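Local coordinates for CELL WALL surface anchor family protein (Streptococcus pneumoniae, PDB 2WW8) that serves as the adhesin of the pneumococcal pilus, a surface protein with an integrin-like domain that probably takes part in recognising host cells, at residues D293-L299 with A478-V482; F451-V456 with W493-R497; V755-Q761 with K798-N804. All coordinates share one frame; numbering follows the deposited sequence.

Interaction 1. Residues D293-L299 with A478-V482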
loop_
_atom_site.group_PDB
_atom_site.type_symbol
_atom_site.label_atom_id
_atom_site.label_comp_id
_atom_site.label_asym_id
_atom_site.label_seq_id
_atom_site.Cartn_x
_atom_site.Cartn_y
_atom_site.Cartn_z
ATOM N N ASP A 293 -58.787 -4.992 -36.841
ATOM C CA ASP A 293 -60.204 -4.735 -36.958
ATOM C C ASP A 293 -60.941 -6.091 -36.999
ATOM O O ASP A 293 -60.324 -7.156 -36.873
ATOM C CB ASP A 293 -60.551 -3.872 -38.179
ATOM C CG ASP A 293 -60.354 -4.566 -39.542
ATOM O OD1 ASP A 293 -60.106 -5.796 -39.601
ATOM O OD2 ASP A 293 -60.472 -3.823 -40.549
ATOM N N LYS A 294 -62.264 -6.060 -37.141
ATOM C CA LYS A 294 -62.990 -7.340 -37.099
ATOM C C LYS A 294 -62.728 -8.342 -38.268
ATOM O O LYS A 294 -63.112 -9.494 -38.135
ATOM C CB LYS A 294 -64.503 -7.108 -36.920
ATOM C CG LYS A 294 -64.900 -6.585 -35.509
ATOM C CD LYS A 294 -66.334 -5.921 -35.495
ATOM C CE LYS A 294 -67.571 -6.856 -35.292
ATOM N NZ LYS A 294 -67.340 -7.728 -34.103
ATOM N N ASN A 295 -62.141 -7.926 -39.393
ATOM C CA ASN A 295 -61.706 -8.852 -40.452
ATOM C C ASN A 295 -60.235 -9.266 -40.284
ATOM O O ASN A 295 -59.656 -9.875 -41.198
ATOM C CB ASN A 295 -61.857 -8.175 -41.805
ATOM C CG ASN A 295 -63.237 -7.621 -42.013
ATOM O OD1 ASN A 295 -64.221 -8.303 -41.736
ATOM N ND2 ASN A 295 -63.338 -6.389 -42.528
ATOM N N GLY A 296 -59.632 -8.914 -39.154
ATOM C CA GLY A 296 -58.233 -9.170 -38.846
ATOM C C GLY A 296 -57.144 -8.290 -39.468
ATOM O O GLY A 296 -55.963 -8.590 -39.369
ATOM N N LYS A 297 -57.515 -7.177 -40.082
ATOM C CA LYS A 297 -56.568 -6.255 -40.659
ATOM C C LYS A 297 -55.917 -5.507 -39.498
ATOM O O LYS A 297 -56.546 -5.006 -38.553
ATOM C CB LYS A 297 -57.347 -5.442 -41.671
ATOM C CG LYS A 297 -56.881 -4.098 -42.051
ATOM C CD LYS A 297 -55.803 -4.135 -43.032
ATOM C CE LYS A 297 -55.888 -2.900 -43.918
ATOM N NZ LYS A 297 -54.712 -3.150 -44.856
ATOM N N ARG A 298 -54.593 -5.522 -39.539
ATOM C CA ARG A 298 -53.795 -5.109 -38.385
ATOM C C ARG A 298 -53.670 -3.582 -38.311
ATOM O O ARG A 298 -53.644 -2.897 -39.343
ATOM C CB ARG A 298 -52.415 -5.776 -38.510
ATOM C CG ARG A 298 -52.515 -7.297 -38.370
ATOM C CD ARG A 298 -52.418 -7.624 -36.901
ATOM N NE ARG A 298 -50.986 -7.497 -36.633
ATOM C CZ ARG A 298 -50.397 -6.560 -35.893
ATOM N NH1 ARG A 298 -51.098 -5.593 -35.259
ATOM N NH2 ARG A 298 -49.067 -6.630 -35.803
ATOM N N LEU A 299 -53.560 -3.045 -37.102
ATOM C CA LEU A 299 -53.364 -1.596 -36.959
ATOM C C LEU A 299 -52.773 -1.304 -35.590
ATOM O O LEU A 299 -53.052 -2.034 -34.654
ATOM C CB LEU A 299 -54.640 -0.782 -37.141
ATOM C CG LEU A 299 -55.682 -0.694 -36.030
ATOM C CD1 LEU A 299 -56.441 0.612 -36.052
ATOM C CD2 LEU A 299 -56.669 -1.859 -36.250
ATOM N N ALA A 478 -57.355 1.863 -47.489
ATOM C CA ALA A 478 -56.365 0.906 -47.023
ATOM C C ALA A 478 -56.997 -0.441 -46.652
ATOM O O ALA A 478 -56.268 -1.412 -46.484
ATOM C CB ALA A 478 -55.568 1.480 -45.842
ATOM N N GLY A 479 -58.327 -0.490 -46.525
ATOM C CA GLY A 479 -59.093 -1.736 -46.348
ATOM C C GLY A 479 -59.649 -2.018 -44.949
ATOM O O GLY A 479 -60.207 -3.088 -44.682
ATOM N N TYR A 480 -59.561 -1.040 -44.047
ATOM C CA TYR A 480 -60.187 -1.197 -42.742
ATOM C C TYR A 480 -61.722 -1.162 -42.767
ATOM O O TYR A 480 -62.373 -0.511 -43.599
ATOM C CB TYR A 480 -59.628 -0.140 -41.793
ATOM C CG TYR A 480 -58.144 -0.271 -41.524
ATOM C CD1 TYR A 480 -57.703 -1.153 -40.567
ATOM C CD2 TYR A 480 -57.210 0.545 -42.117
ATOM C CE1 TYR A 480 -56.404 -1.302 -40.265
ATOM C CE2 TYR A 480 -55.837 0.439 -41.801
ATOM C CZ TYR A 480 -55.442 -0.492 -40.881
ATOM O OH TYR A 480 -54.123 -0.693 -40.481
ATOM N N ALA A 481 -62.303 -1.860 -41.796
ATOM C CA ALA A 481 -63.757 -1.883 -41.647
ATOM C C ALA A 481 -64.166 -0.589 -40.952
ATOM O O ALA A 481 -64.498 -0.584 -39.758
ATOM C CB ALA A 481 -64.138 -3.134 -40.787
ATOM N N VAL A 482 -64.145 0.523 -41.682
ATOM C CA VAL A 482 -64.550 1.799 -41.111
ATOM C C VAL A 482 -66.088 1.963 -41.098
ATOM O O VAL A 482 -66.787 1.797 -42.101
ATOM C CB VAL A 482 -63.844 2.985 -41.844
ATOM C CG1 VAL A 482 -63.876 4.212 -40.951
ATOM C CG2 VAL A 482 -62.359 2.676 -42.085
HETATM O O HOH W 1 -60.765 -4.996 -42.919
#
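Three hydrogen bonds join residues 478-481 to Asp293, Lys297 and Arg298. Ala481 N gives its hydrogen to Asp293 OD2 at 3.0 Å, reaching the oxygen on its anti side and somewhat out of the carboxylate plane. At the far end of the phenol, Tyr480 OH donates to Arg298 O over a short 2.5 Å, the hydroxyl oxygen lying in the plane of the Arg298 carbonyl; a tyrosine is long enough to take its hydroxyl to the short strand 298-299. Lys297 NZ adds a weak bond to Ala478 O, at the end of helix 469-477, where a positive charge would suit the carbonyl-rich terminus.

Gly479 ends that helix in a Schellman motif, its positive phi easy for a residue without a side chain. The facing loop is a type I beta turn from Asp293 to Gly296. Asp293 OD1 closes over it, accepting at 3.0 Å from Lys297 N, just after the turn; chi1 of 69° turns the carboxylate back over its own turn, leaving OD2 to face Ala481.

Water 1 donates to Asp293 OD2 and to Gly479 O and accepts from Asn295 ND2, bridging the segments.

Apolar contact centres on the Tyr480 ring. The bent chain of Lys297 crosses it at about a right angle, placing CE over the middle of one face in a CH-pi contact, 3.8 Å from the ring centroid. Leu299 CB meets Tyr480 CE1 at 3.6 Å.

Interaction 2. Residues F451-V456 with W493-R497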
loop_
_atom_site.group_PDB
_atom_site.type_symbol
_atom_site.label_atom_id
_atom_site.label_comp_id
_atom_site.label_asym_id
_atom_site.label_seq_id
_atom_site.Cartn_x
_atom_site.Cartn_y
_atom_site.Cartn_z
ATOM N N PHE A 451 -56.461 -14.182 -24.453
ATOM C CA PHE A 451 -57.876 -13.847 -24.239
ATOM C C PHE A 451 -58.751 -14.830 -25.000
ATOM O O PHE A 451 -58.402 -15.221 -26.122
ATOM C CB PHE A 451 -58.131 -12.418 -24.741
ATOM C CG PHE A 451 -57.286 -11.398 -24.039
ATOM C CD1 PHE A 451 -57.317 -11.291 -22.657
ATOM C CD2 PHE A 451 -56.422 -10.574 -24.750
ATOM C CE1 PHE A 451 -56.510 -10.402 -21.974
ATOM C CE2 PHE A 451 -55.619 -9.653 -24.088
ATOM C CZ PHE A 451 -55.649 -9.554 -22.705
ATOM N N THR A 452 -59.861 -15.214 -24.386
ATOM C CA THR A 452 -60.837 -16.074 -25.030
ATOM C C THR A 452 -61.981 -15.263 -25.654
ATOM O O THR A 452 -62.852 -15.836 -26.331
ATOM C CB THR A 452 -61.431 -17.074 -24.031
ATOM O OG1 THR A 452 -62.103 -16.312 -23.037
ATOM C CG2 THR A 452 -60.350 -17.851 -23.314
ATOM N N ASP A 453 -62.012 -13.942 -25.459
ATOM C CA ASP A 453 -62.950 -12.999 -26.137
ATOM C C ASP A 453 -62.057 -12.044 -26.955
ATOM O O ASP A 453 -61.165 -11.418 -26.373
ATOM C CB ASP A 453 -63.670 -12.225 -25.032
ATOM C CG ASP A 453 -64.662 -11.158 -25.538
ATOM O OD1 ASP A 453 -64.740 -10.830 -26.753
ATOM O OD2 ASP A 453 -65.405 -10.665 -24.655
ATOM N N LYS A 454 -62.250 -11.967 -28.274
ATOM C CA LYS A 454 -61.439 -11.114 -29.148
ATOM C C LYS A 454 -61.690 -9.615 -28.932
ATOM O O LYS A 454 -60.923 -8.791 -29.418
ATOM C CB LYS A 454 -61.980 -11.320 -30.572
ATOM C CG LYS A 454 -61.621 -12.667 -31.151
ATOM C CD LYS A 454 -61.917 -12.687 -32.662
ATOM C CE LYS A 454 -61.557 -14.088 -33.175
ATOM N NZ LYS A 454 -61.870 -14.286 -34.604
ATOM N N THR A 455 -62.807 -9.270 -28.293
ATOM C CA THR A 455 -63.186 -7.854 -28.157
ATOM C C THR A 455 -62.297 -7.079 -27.184
ATOM O O THR A 455 -62.100 -7.454 -26.013
ATOM C CB THR A 455 -64.667 -7.696 -27.765
ATOM O OG1 THR A 455 -65.508 -8.441 -28.672
ATOM C CG2 THR A 455 -65.167 -6.244 -27.801
ATOM N N VAL A 456 -61.800 -5.945 -27.670
ATOM C CA VAL A 456 -61.131 -4.976 -26.773
ATOM C C VAL A 456 -62.220 -4.126 -26.146
ATOM O O VAL A 456 -63.132 -3.645 -26.838
ATOM C CB VAL A 456 -60.150 -4.052 -27.531
ATOM C CG1 VAL A 456 -59.428 -3.037 -26.570
ATOM C CG2 VAL A 456 -59.153 -4.908 -28.278
ATOM N N TRP A 493 -64.120 -0.805 -35.069
ATOM C CA TRP A 493 -64.175 -1.647 -33.869
ATOM C C TRP A 493 -62.885 -2.413 -33.705
ATOM O O TRP A 493 -62.392 -2.995 -34.686
ATOM C CB TRP A 493 -65.288 -2.688 -33.999
ATOM C CG TRP A 493 -66.691 -2.140 -33.926
ATOM C CD1 TRP A 493 -67.662 -2.241 -34.903
ATOM C CD2 TRP A 493 -67.295 -1.439 -32.826
ATOM N NE1 TRP A 493 -68.813 -1.644 -34.465
ATOM C CE2 TRP A 493 -68.616 -1.131 -33.206
ATOM C CE3 TRP A 493 -66.839 -1.028 -31.574
ATOM C CZ2 TRP A 493 -69.511 -0.449 -32.358
ATOM C CZ3 TRP A 493 -67.732 -0.348 -30.713
ATOM C CH2 TRP A 493 -69.063 -0.061 -31.120
ATOM N N LEU A 494 -62.344 -2.444 -32.483
ATOM C CA LEU A 494 -61.101 -3.139 -32.209
ATOM C C LEU A 494 -61.208 -4.536 -31.586
ATOM O O LEU A 494 -62.020 -4.750 -30.664
ATOM C CB LEU A 494 -60.193 -2.308 -31.293
ATOM C CG LEU A 494 -59.891 -0.873 -31.739
ATOM C CD1 LEU A 494 -59.166 -0.101 -30.649
ATOM C CD2 LEU A 494 -59.158 -0.829 -33.126
ATOM N N ASN A 495 -60.319 -5.416 -32.035
ATOM C CA ASN A 495 -60.231 -6.772 -31.500
ATOM C C ASN A 495 -58.758 -6.980 -31.183
ATOM O O ASN A 495 -57.881 -6.361 -31.815
ATOM C CB ASN A 495 -60.612 -7.863 -32.524
ATOM C CG ASN A 495 -62.096 -8.077 -32.691
ATOM O OD1 ASN A 495 -62.950 -7.481 -32.039
ATOM N ND2 ASN A 495 -62.415 -8.991 -33.600
ATOM N N TRP A 496 -58.455 -7.839 -30.199
ATOM C CA TRP A 496 -57.029 -8.256 -30.039
ATOM C C TRP A 496 -56.571 -9.072 -31.299
ATOM O O TRP A 496 -57.380 -9.835 -31.872
ATOM C CB TRP A 496 -56.922 -9.204 -28.814
ATOM C CG TRP A 496 -57.380 -8.553 -27.590
ATOM C CD1 TRP A 496 -58.529 -8.812 -26.904
ATOM C CD2 TRP A 496 -56.719 -7.482 -26.884
ATOM N NE1 TRP A 496 -58.644 -7.963 -25.845
ATOM C CE2 TRP A 496 -57.539 -7.152 -25.793
ATOM C CE3 TRP A 496 -55.517 -6.780 -27.078
ATOM C CZ2 TRP A 496 -57.215 -6.143 -24.874
ATOM C CZ3 TRP A 496 -55.186 -5.777 -26.169
ATOM C CH2 TRP A 496 -56.038 -5.474 -25.078
ATOM N N ARG A 497 -55.334 -8.907 -31.761
ATOM C CA ARG A 497 -54.835 -9.697 -32.896
ATOM C C ARG A 497 -54.688 -11.191 -32.547
ATOM O O ARG A 497 -54.552 -11.543 -31.350
ATOM C CB ARG A 497 -53.547 -9.053 -33.476
ATOM C CG ARG A 497 -52.276 -9.372 -32.742
ATOM C CD ARG A 497 -51.086 -8.662 -33.425
ATOM N NE ARG A 497 -49.783 -9.151 -32.976
ATOM C CZ ARG A 497 -49.105 -8.637 -31.959
ATOM N NH1 ARG A 497 -49.627 -7.627 -31.266
ATOM N NH2 ARG A 497 -47.929 -9.165 -31.595
HETATM O O HOH W 2 -61.379 -9.458 -24.403
#
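Thr455 and Asn495 face each other across a single beta bridge, held by Trp496 N donating to Lys454 O at 2.8 Å and Val456 N donating to Leu494 O at 3.2 Å. The loop 451-456 is thereby joined to the end of strand 489-496, which pairs with strands 284-292 and 461-467 in an antiparallel sheet.

An Asx turn shapes the loop just before the bridge: Asp453 OD1 accepts from Thr455 N at 2.9 Å, a task suited to a short carboxylate. The other oxygen, OD2, takes a hydrogen bond from Tyr457 OH.

The Trp496 indole is sandwiched between two side chains of the loop. Phe451 lies over one face, with CE2 3.6 Å from Trp496 CE2; the rings meet obliquely, their planes 32° apart. Over the opposite face sits Val456 CG2, making a CH-pi contact 3.8 Å from the centroid of the five-membered ring. In Val456 this methyl stands opposite the carbonyl carbon, beside the backbone N, and so faces the indole; it also touches Leu494 CB. A broad flat side chain suits this place because it offers apolar surface on two sides and an N-H at its rim. There water 2 lies in the indole plane, accepting weakly from Trp496 NE1 while donating to Asp453 O and, at 2.7 Å, to Thr455 O.

Interaction 3. Residues V755-Q761 with K798-N804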
loop_
_atom_site.group_PDB
_atom_site.type_symbol
_atom_site.label_atom_id
_atom_site.label_comp_id
_atom_site.label_asym_id
_atom_site.label_seq_id
_atom_site.Cartn_x
_atom_site.Cartn_y
_atom_site.Cartn_z
ATOM N N VAL A 755 76.966 42.802 38.104
ATOM C CA VAL A 755 75.632 43.366 37.860
ATOM C C VAL A 755 75.391 43.494 36.353
ATOM O O VAL A 755 76.209 44.055 35.629
ATOM C CB VAL A 755 75.471 44.725 38.560
ATOM C CG1 VAL A 755 74.141 45.383 38.194
ATOM C CG2 VAL A 755 75.636 44.576 40.099
ATOM N N PHE A 756 74.279 42.960 35.867
ATOM C CA PHE A 756 73.993 42.945 34.434
ATOM C C PHE A 756 72.569 43.432 34.198
ATOM O O PHE A 756 71.744 43.345 35.112
ATOM C CB PHE A 756 74.048 41.509 33.918
ATOM C CG PHE A 756 75.453 40.944 33.813
ATOM C CD1 PHE A 756 76.132 40.520 34.944
ATOM C CD2 PHE A 756 76.071 40.807 32.580
ATOM C CE1 PHE A 756 77.394 39.977 34.861
ATOM C CE2 PHE A 756 77.360 40.276 32.481
ATOM C CZ PHE A 756 78.015 39.858 33.617
ATOM N N SER A 757 72.293 43.896 32.982
ATOM C CA SER A 757 70.960 44.291 32.599
ATOM C C SER A 757 70.703 43.693 31.231
ATOM O O SER A 757 71.535 43.822 30.338
ATOM C CB SER A 757 70.834 45.816 32.566
ATOM O OG SER A 757 70.889 46.333 33.886
ATOM N N LEU A 758 69.549 43.046 31.076
ATOM C CA LEU A 758 69.113 42.485 29.793
ATOM C C LEU A 758 68.292 43.508 29.005
ATOM O O LEU A 758 67.231 43.918 29.465
ATOM C CB LEU A 758 68.312 41.194 30.014
ATOM C CG LEU A 758 67.917 40.342 28.798
ATOM C CD1 LEU A 758 69.022 40.150 27.741
ATOM C CD2 LEU A 758 67.350 38.974 29.269
ATOM N N GLN A 759 68.782 43.929 27.839
ATOM C CA GLN A 759 68.037 44.869 26.999
ATOM C C GLN A 759 67.297 44.167 25.876
ATOM O O GLN A 759 67.727 43.112 25.411
ATOM C CB GLN A 759 68.954 45.926 26.392
ATOM C CG GLN A 759 69.804 46.665 27.420
ATOM C CD GLN A 759 69.015 47.706 28.174
ATOM O OE1 GLN A 759 68.467 47.458 29.254
ATOM N NE2 GLN A 759 68.934 48.894 27.583
ATOM N N LYS A 760 66.181 44.758 25.447
ATOM C CA LYS A 760 65.400 44.242 24.324
ATOM C C LYS A 760 65.281 45.295 23.235
ATOM O O LYS A 760 65.160 46.477 23.543
ATOM C CB LYS A 760 64.003 43.779 24.752
ATOM C CG LYS A 760 63.363 42.839 23.732
ATOM C CD LYS A 760 62.040 42.267 24.218
ATOM C CE LYS A 760 61.323 41.487 23.097
ATOM N NZ LYS A 760 61.227 42.242 21.807
ATOM N N GLN A 761 65.345 44.865 21.978
ATOM C CA GLN A 761 65.181 45.767 20.846
ATOM C C GLN A 761 63.763 46.362 20.897
ATOM O O GLN A 761 62.793 45.655 21.172
ATOM C CB GLN A 761 65.442 45.013 19.538
ATOM C CG GLN A 761 65.415 45.847 18.252
ATOM C CD GLN A 761 65.670 44.990 17.017
ATOM O OE1 GLN A 761 65.072 43.924 16.853
ATOM N NE2 GLN A 761 66.567 45.444 16.148
ATOM N N LYS A 798 65.012 40.539 19.474
ATOM C CA LYS A 798 66.447 40.716 19.683
ATOM C C LYS A 798 66.800 41.265 21.078
ATOM O O LYS A 798 66.122 42.168 21.589
ATOM C CB LYS A 798 67.021 41.601 18.579
ATOM C CG LYS A 798 66.736 41.162 17.149
ATOM C CD LYS A 798 67.773 41.776 16.221
ATOM C CE LYS A 798 67.285 41.891 14.788
ATOM N NZ LYS A 798 67.278 40.528 14.212
ATOM N N TYR A 799 67.851 40.693 21.679
ATOM C CA TYR A 799 68.311 40.979 23.040
ATOM C C TYR A 799 69.812 41.257 23.056
ATOM O O TYR A 799 70.572 40.716 22.226
ATOM C CB TYR A 799 68.034 39.824 24.006
ATOM C CG TYR A 799 66.561 39.589 24.282
ATOM C CD1 TYR A 799 65.779 38.908 23.360
ATOM C CD2 TYR A 799 65.945 40.054 25.456
ATOM C CE1 TYR A 799 64.417 38.697 23.589
ATOM C CE2 TYR A 799 64.590 39.841 25.696
ATOM C CZ TYR A 799 63.833 39.152 24.755
ATOM O OH TYR A 799 62.484 38.897 24.924
ATOM N N ARG A 800 70.199 42.106 24.014
ATOM C CA ARG A 800 71.592 42.495 24.289
ATOM C C ARG A 800 71.798 42.501 25.801
ATOM O O ARG A 800 71.113 43.259 26.502
ATOM C CB ARG A 800 71.928 43.894 23.750
ATOM C CG ARG A 800 72.164 43.956 22.255
ATOM C CD ARG A 800 72.363 45.389 21.764
ATOM N NE ARG A 800 72.560 45.407 20.314
ATOM C CZ ARG A 800 72.797 46.494 19.574
ATOM N NH1 ARG A 800 72.901 47.700 20.122
ATOM N NH2 ARG A 800 72.939 46.386 18.255
ATOM N N LEU A 801 72.708 41.654 26.281
ATOM C CA LEU A 801 73.017 41.598 27.711
ATOM C C LEU A 801 74.208 42.539 27.990
ATOM O O LEU A 801 75.239 42.480 27.304
ATOM C CB LEU A 801 73.278 40.159 28.173
ATOM C CG LEU A 801 73.822 40.028 29.601
ATOM C CD1 LEU A 801 72.784 40.171 30.705
ATOM C CD2 LEU A 801 74.454 38.674 29.694
ATOM N N PHE A 802 74.042 43.445 28.952
ATOM C CA PHE A 802 75.088 44.412 29.280
ATOM C C PHE A 802 75.611 44.062 30.653
ATOM O O PHE A 802 74.815 43.741 31.553
ATOM C CB PHE A 802 74.567 45.864 29.333
ATOM C CG PHE A 802 74.352 46.505 27.990
ATOM C CD1 PHE A 802 73.318 46.080 27.144
ATOM C CD2 PHE A 802 75.159 47.551 27.570
ATOM C CE1 PHE A 802 73.094 46.678 25.872
ATOM C CE2 PHE A 802 74.949 48.176 26.297
ATOM C CZ PHE A 802 73.919 47.733 25.433
ATOM N N GLU A 803 76.939 44.155 30.794
ATOM C CA GLU A 803 77.557 44.140 32.125
ATOM C C GLU A 803 77.556 45.532 32.742
ATOM O O GLU A 803 78.222 46.445 32.239
ATOM C CB GLU A 803 78.991 43.592 32.077
ATOM C CG GLU A 803 79.742 43.599 33.407
ATOM C CD GLU A 803 80.793 42.507 33.488
ATOM O OE1 GLU A 803 80.987 41.754 32.499
ATOM O OE2 GLU A 803 81.424 42.399 34.558
ATOM N N ASN A 804 76.828 45.736 33.834
ATOM C CA ASN A 804 76.832 47.115 34.367
ATOM C C ASN A 804 78.103 47.321 35.191
ATOM O O ASN A 804 78.740 48.375 35.086
ATOM C CB ASN A 804 75.574 47.449 35.179
ATOM C CG ASN A 804 74.293 47.254 34.373
ATOM O OD1 ASN A 804 73.521 46.321 34.610
ATOM N ND2 ASN A 804 74.066 48.138 33.399
#
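Phe756 and Glu803 form a non-hydrogen-bonded pair between antiparallel strands 755-761 and 797-805, within a domain of the prealbumin-like fold. Glu803 CG sits over one ring face, offset toward the rim, and the carboxylate is turned 35° from the ring plane. Leu801 crosses Phe756 obliquely, its CD1 3.7 Å from Phe756 CB and its CG 3.8 Å from ring atom CD2.

Further along this side of the sheet, Leu758 CD1 touches Tyr799 CD2 at 3.8 Å, and Lys760 runs obliquely over a face of the tyrosine ring. Its methylenes pack there while NZ makes a weak bond to Asp796 O. Leu789 and Phe791 of strand 788-794 in the other sheet, and Phe821 of the adjoining strand 816-824, complete this largely apolar layer between the sheets, which explains its leucines and aromatics; Tyr799 OH is bonded to Ser795 O.

On the other side, Gln759 crosses Phe802 at about a right angle, with amide and ring planes 83° apart. Its CG lies 3.6 Å from Phe802 CD1, while OE1 pairs with Gln779. At the end of the pairing, Gln761 and Lys798 run side by side in the same direction.

Paired bonds join Ser757 with Phe802 and Gln759 with Arg800. Ser757, small and polar, accepts from Asn780 N through OG, and the same hydroxyl donates to Asn804 OD1 at 2.7 Å, tilted 18° from the amide carbonyl plane.

Interactions 1 and 2 are neighbours, their centres 13 Å apart, and both reach the antiparallel sheet containing strands 284-292, 298-299 and 489-496. Their segments alternate along the chain, 293-299, 451-456, 478-482 and 493-497, which interlocks distant parts of the sequence around one sheet. They also touch directly, as where Lys294 CD packs on Trp493 CB at 3.7 Å. Interaction 3 follows later in the sequence, in a different, prealbumin-like domain, with its centre about 155 Å from that of interaction 1 and 153 Å from that of interaction 2, on the opposite side of the chain's centre. Such separation reflects an elongated molecule of several domains, as befits a pilus adhesin.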